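Local coordinates for sugar ABC transporter, sugar-binding protein (Streptococcus pneumoniae, PDB 2HEU) that probably captures extracellular sugars, likely raffinose-type oligosaccharides, and delivers them to the membrane components of an ABC transporter, at residues W149-Q154 and K281-S286; T187-G192 and D211-D216. All blocks are in the same frame, centred on the assembly; numbering follows the deposited sequence. Where two conformers were deposited one is given.

Contact 1. Residues W149-Q154 and K281-S286; sequences WDEFEQ and KEKGQS
Lys281 lies over the indole of Trp149, and the tight part of this contact is built there. The backbone N of Lys281 sits 3.6 Å above the Trp149 ring plane. Lys281 CB stands 3.7 Å from the centroid of the six-membered ring, 16° off the normal, which defines a CH-pi contact over the face. In the conformer modelled, with CG anti to the backbone N (chi1 -178°) and the chain extended, the aliphatic part of the lysine passes along the CE3–CZ3 side, and Lys281 CD comes within 3.9 Å of Trp149 CZ3. Trp149 NE1 hydrogen-bonds to Thr187 OG1, which helps hold the indole's rotation, and helix 212-222 also touches the ring. The other side of the contact is loose and wet. Glu151 OE2 and Lys283 NZ are 4.1 Å apart, beyond a salt bridge; a water 2.8 Å from each bridges them, and a second is doubtful for its short approach to Glu151 OE2. Glu151 OE1 accepts a hydrogen bond from Glu147 N. Another water accepts from Asp150 N and donates to Lys281 O. No direct hydrogen bond links the segments. The arrangement is a first-turn helix tryptophan packed under a surface loop, whose type II turn runs from Glu282 to Gln285, in a periplasmic-binding-protein fold.

Contact 2. Residues T187-G192 and D211-D216; sequences TATGGG and DPIMKD
The last turn of helix 178-189 meets the first turn of helix 212-222, the backbones coming closest at Ala188 and Ile213, whose CA atoms are 5.8 Å apart. Ala188, with only a methyl, is the small partner at this approach. Ala188 CB points at the partner helix and rests 3.8 Å from Asp216 CB, with Ile213 O slightly farther off. One residue on, Thr189 offers its methyl: Thr189 CG2 lies 3.6 Å from Ile213 CG2 and 3.8 Å from Ile213 CD1, so that both ends of the branched isoleucine touch the same methyl while the two side chains cross at about a right angle. The chi1 of 65° that turns this methyl outward also puts Thr189 OG1 back over its own helix, where it hydrogen-bonds to Phe185 O. Ile213 is covered further by Tyr198 of helix 192-199. One water donates to Ala188 O and to Asp216 OD2 at 2.7 Å each. The helix ends at Thr189, and Gly190 after it has positive phi (107°). Methyl and methylene groups thus make the direct interface largely apolar and non-directional, while its polar link, from a helix-end carbonyl to a carboxylate, passes through water, consistent with a contact at the surface.

Following the chain from the N terminus, helix 149-161 comes first, then helix 178-189, whose end pairs with the start of helix 212-222 in contact 2 and closes a short loop containing helix 192-199. Only after strands 253-257 and 273-276 does the chain return through 281-286 to meet helix 149-161, so contact 1 closes a longer loop that encloses contact 2 without crossing it. Their centres are about 13 Å apart, and Trp149 joins them by packing: Trp149 CZ3 is 3.5 Å from Asp216 CG, and Trp149 CZ2 is 3.8 Å from Ala188 N. Together they tie three helices and the loop before strand 288-290 into one region.

Contact 1. Residues W149-Q154 and K281-S286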
loop_
_atom_site.group_PDB
_atom_site.type_symbol
_atom_site.label_atom_id
_atom_site.label_comp_id
_atom_site.label_asym_id
_atom_site.label_seq_id
_atom_site.Cartn_x
_atom_site.Cartn_y
_atom_site.Cartn_z
ATOM N N TRP A 149 7.650 8.147 -19.205
ATOM C CA TRP A 149 9.007 7.911 -18.750
ATOM C C TRP A 149 9.901 9.030 -19.279
ATOM O O TRP A 149 10.754 9.569 -18.520
ATOM C CB TRP A 149 9.571 6.608 -19.197
ATOM C CG TRP A 149 8.886 5.351 -18.714
ATOM C CD1 TRP A 149 8.108 5.161 -17.590
ATOM C CD2 TRP A 149 8.930 4.090 -19.366
ATOM N NE1 TRP A 149 7.715 3.861 -17.496
ATOM C CE2 TRP A 149 8.239 3.163 -18.560
ATOM C CE3 TRP A 149 9.582 3.593 -20.523
ATOM C CZ2 TRP A 149 8.100 1.831 -18.895
ATOM C CZ3 TRP A 149 9.457 2.235 -20.869
ATOM C CH2 TRP A 149 8.749 1.395 -20.052
ATOM N N ASP A 150 9.796 9.343 -20.573
ATOM C CA ASP A 150 10.733 10.318 -21.144
ATOM C C ASP A 150 10.475 11.683 -20.532
ATOM O O ASP A 150 11.447 12.438 -20.316
ATOM C CB ASP A 150 10.530 10.328 -22.671
ATOM C CG ASP A 150 11.165 9.165 -23.374
ATOM O OD1 ASP A 150 11.714 8.272 -22.775
ATOM O OD2 ASP A 150 11.031 9.200 -24.625
ATOM N N GLU A 151 9.243 12.056 -20.292
ATOM C CA GLU A 151 8.995 13.353 -19.641
ATOM C C GLU A 151 9.527 13.346 -18.232
ATOM O O GLU A 151 9.986 14.386 -17.725
ATOM C CB GLU A 151 7.546 13.710 -19.587
ATOM C CG GLU A 151 6.919 14.100 -20.918
ATOM C CD GLU A 151 5.558 14.641 -20.817
ATOM O OE1 GLU A 151 4.919 14.605 -19.811
ATOM O OE2 GLU A 151 5.023 15.215 -21.826
ATOM N N PHE A 152 9.531 12.226 -17.537
ATOM C CA PHE A 152 10.052 12.178 -16.137
ATOM C C PHE A 152 11.575 12.395 -16.142
ATOM O O PHE A 152 12.093 13.158 -15.349
ATOM C CB PHE A 152 9.604 10.855 -15.545
ATOM C CG PHE A 152 9.717 10.774 -14.001
ATOM C CD1 PHE A 152 10.049 11.810 -13.175
ATOM C CD2 PHE A 152 9.425 9.527 -13.453
ATOM C CE1 PHE A 152 10.062 11.620 -11.789
ATOM C CE2 PHE A 152 9.445 9.352 -12.082
ATOM C CZ PHE A 152 9.760 10.410 -11.252
ATOM N N GLU A 153 12.268 11.734 -17.086
ATOM C CA GLU A 153 13.685 11.939 -17.243
ATOM C C GLU A 153 13.944 13.448 -17.475
ATOM O O GLU A 153 14.827 14.038 -16.844
ATOM C CB GLU A 153 14.209 11.176 -18.506
ATOM C CG GLU A 153 14.215 9.731 -18.394
ATOM C CD GLU A 153 14.521 9.004 -19.705
ATOM O OE1 GLU A 153 14.437 9.663 -20.782
ATOM O OE2 GLU A 153 14.829 7.800 -19.662
ATOM N N GLN A 154 13.169 14.067 -18.372
ATOM C CA GLN A 154 13.439 15.464 -18.703
ATOM C C GLN A 154 13.163 16.374 -17.539
ATOM O O GLN A 154 13.858 17.357 -17.337
ATOM C CB GLN A 154 12.655 15.884 -19.943
ATOM C CG GLN A 154 13.082 17.232 -20.459
ATOM C CD GLN A 154 14.545 17.207 -20.916
ATOM O OE1 GLN A 154 15.395 18.005 -20.370
ATOM N NE2 GLN A 154 14.905 16.299 -21.795
ATOM N N LYS A 281 5.273 4.262 -20.378
ATOM C CA LYS A 281 6.017 4.715 -21.552
ATOM C C LYS A 281 5.186 5.713 -22.358
ATOM O O LYS A 281 5.710 6.725 -22.908
ATOM C CB LYS A 281 6.414 3.558 -22.428
ATOM C CG LYS A 281 7.235 3.883 -23.666
ATOM C CD LYS A 281 7.640 2.585 -24.323
ATOM C CE LYS A 281 8.461 2.689 -25.579
ATOM N NZ LYS A 281 8.754 1.256 -26.140
ATOM N N GLU A 282 3.911 5.380 -22.469
ATOM C CA GLU A 282 2.942 6.065 -23.260
ATOM C C GLU A 282 2.039 6.808 -22.218
ATOM O O GLU A 282 1.780 6.425 -21.136
ATOM C CB GLU A 282 2.153 5.118 -24.184
ATOM C CG GLU A 282 2.930 4.229 -25.078
ATOM C CD GLU A 282 3.763 4.978 -26.076
ATOM O OE1 GLU A 282 3.568 6.172 -26.389
ATOM O OE2 GLU A 282 4.720 4.367 -26.640
ATOM N N LYS A 283 1.412 7.886 -22.710
ATOM C CA LYS A 283 0.379 8.564 -21.924
ATOM C C LYS A 283 -0.815 7.758 -21.697
ATOM O O LYS A 283 -1.199 6.945 -22.510
ATOM C CB LYS A 283 -0.004 9.781 -22.625
ATOM C CG LYS A 283 1.213 10.665 -22.804
ATOM C CD LYS A 283 0.859 11.804 -23.592
ATOM C CE LYS A 283 2.351 12.728 -23.566
ATOM N NZ LYS A 283 2.083 13.942 -24.306
ATOM N N GLY A 284 -1.410 7.897 -20.521
ATOM C CA GLY A 284 -2.513 7.097 -20.124
ATOM C C GLY A 284 -2.119 5.775 -19.546
ATOM O O GLY A 284 -2.964 4.985 -19.181
ATOM N N GLN A 285 -0.820 5.487 -19.378
ATOM C CA GLN A 285 -0.295 4.212 -18.919
ATOM C C GLN A 285 0.221 4.262 -17.471
ATOM O O GLN A 285 0.829 3.273 -17.018
ATOM C CB GLN A 285 0.799 3.747 -19.865
ATOM C CG GLN A 285 0.147 3.403 -21.258
ATOM C CD GLN A 285 1.159 2.841 -22.196
ATOM O OE1 GLN A 285 2.360 2.790 -21.930
ATOM N NE2 GLN A 285 0.678 2.338 -23.319
ATOM N N SER A 286 0.090 5.353 -16.784
ATOM C CA SER A 286 0.578 5.425 -15.429
ATOM C C SER A 286 -0.152 4.488 -14.523
ATOM O O SER A 286 -1.327 4.165 -14.717
ATOM C CB SER A 286 0.522 6.857 -14.912
ATOM O OG SER A 286 -0.863 7.238 -14.796
HETATM O O HOH W 1 8.434 7.442 -22.413
HETATM O O HOH W 2 2.285 15.519 -21.962
HETATM O O HOH W 3 4.910 14.508 -24.254
#

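Contact 2. Residues T187-G192 and D211-D216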
loop_
_atom_site.group_PDB
_atom_site.type_symbol
_atom_site.label_atom_id
_atom_site.label_comp_id
_atom_site.label_asym_id
_atom_site.label_seq_id
_atom_site.Cartn_x
_atom_site.Cartn_y
_atom_site.Cartn_z
ATOM N N THR A 187 4.856 -0.943 -15.294
ATOM C CA THR A 187 4.697 -0.113 -16.520
ATOM C C THR A 187 5.447 -0.723 -17.677
ATOM O O THR A 187 5.023 -0.624 -18.830
ATOM C CB THR A 187 5.060 1.357 -16.276
ATOM O OG1 THR A 187 6.433 1.503 -15.919
ATOM C CG2 THR A 187 4.139 2.048 -15.279
ATOM N N ALA A 188 6.591 -1.321 -17.435
ATOM C CA ALA A 188 7.361 -1.944 -18.526
ATOM C C ALA A 188 6.658 -3.153 -19.165
ATOM O O ALA A 188 6.841 -3.440 -20.346
ATOM C CB ALA A 188 8.724 -2.372 -18.040
ATOM N N THR A 189 5.880 -3.867 -18.365
ATOM C CA THR A 189 5.246 -5.120 -18.791
ATOM C C THR A 189 3.762 -5.050 -19.117
ATOM O O THR A 189 3.217 -5.977 -19.715
ATOM C CB THR A 189 5.463 -6.201 -17.736
ATOM O OG1 THR A 189 4.789 -5.836 -16.537
ATOM C CG2 THR A 189 6.902 -6.536 -17.475
ATOM N N GLY A 190 3.121 -4.005 -18.686
ATOM C CA GLY A 190 1.682 -3.766 -18.923
ATOM C C GLY A 190 0.816 -3.942 -17.725
ATOM O O GLY A 190 -0.420 -3.777 -17.912
ATOM N N GLY A 191 1.295 -4.346 -16.569
ATOM C CA GLY A 191 0.483 -4.466 -15.410
ATOM C C GLY A 191 1.106 -5.354 -14.371
ATOM O O GLY A 191 2.234 -5.802 -14.493
ATOM N N GLY A 192 0.369 -5.597 -13.281
ATOM C CA GLY A 192 0.919 -6.362 -12.210
ATOM C C GLY A 192 1.074 -7.824 -12.459
ATOM O O GLY A 192 2.104 -8.429 -12.174
ATOM N N ASP A 211 17.012 -8.538 -22.013
ATOM C CA ASP A 211 15.582 -8.539 -22.240
ATOM C C ASP A 211 15.074 -7.128 -22.400
ATOM O O ASP A 211 15.404 -6.229 -21.549
ATOM C CB ASP A 211 14.892 -9.134 -21.004
ATOM C CG ASP A 211 15.093 -10.582 -20.816
ATOM O OD1 ASP A 211 15.370 -11.369 -21.805
ATOM O OD2 ASP A 211 14.854 -11.058 -19.676
ATOM N N PRO A 212 14.182 -6.841 -23.346
ATOM C CA PRO A 212 13.542 -5.520 -23.430
ATOM C C PRO A 212 12.933 -5.036 -22.144
ATOM O O PRO A 212 12.995 -3.844 -21.810
ATOM C CB PRO A 212 12.553 -5.704 -24.547
ATOM C CG PRO A 212 13.226 -6.685 -25.461
ATOM C CD PRO A 212 13.846 -7.647 -24.530
ATOM N N ILE A 213 12.304 -5.937 -21.394
ATOM C CA ILE A 213 11.652 -5.556 -20.140
ATOM C C ILE A 213 12.699 -5.066 -19.150
ATOM O O ILE A 213 12.489 -4.085 -18.428
ATOM C CB ILE A 213 10.790 -6.699 -19.546
ATOM C CG1 ILE A 213 9.558 -6.901 -20.423
ATOM C CG2 ILE A 213 10.434 -6.442 -18.121
ATOM C CD1 ILE A 213 8.851 -8.243 -20.261
ATOM N N MET A 214 13.823 -5.768 -19.064
ATOM C CA MET A 214 14.901 -5.369 -18.155
ATOM C C MET A 214 15.461 -4.052 -18.598
ATOM O O MET A 214 15.743 -3.173 -17.758
ATOM C CB MET A 214 15.963 -6.441 -18.121
ATOM C CG MET A 214 16.698 -6.598 -16.970
ATOM S SD MET A 214 15.816 -6.724 -15.390
ATOM C CE MET A 214 16.601 -5.353 -14.603
ATOM N N LYS A 215 15.654 -3.788 -19.913
ATOM C CA LYS A 215 16.134 -2.528 -20.393
ATOM C C LYS A 215 15.208 -1.401 -19.954
ATOM O O LYS A 215 15.645 -0.314 -19.545
ATOM C CB LYS A 215 16.283 -2.538 -21.916
ATOM C CG LYS A 215 17.428 -3.425 -22.386
ATOM C CD LYS A 215 17.444 -3.469 -23.950
ATOM C CE LYS A 215 18.543 -4.393 -24.477
ATOM N NZ LYS A 215 19.838 -3.907 -24.183
ATOM N N ASP A 216 13.904 -1.632 -20.065
ATOM C CA ASP A 216 12.929 -0.604 -19.661
ATOM C C ASP A 216 12.947 -0.395 -18.145
ATOM O O ASP A 216 12.860 0.735 -17.680
ATOM C CB ASP A 216 11.540 -0.956 -20.139
ATOM C CG ASP A 216 11.302 -0.680 -21.664
ATOM O OD1 ASP A 216 12.083 0.066 -22.252
ATOM O OD2 ASP A 216 10.298 -1.163 -22.186
HETATM O O HOH W 4 9.214 -3.617 -21.711
#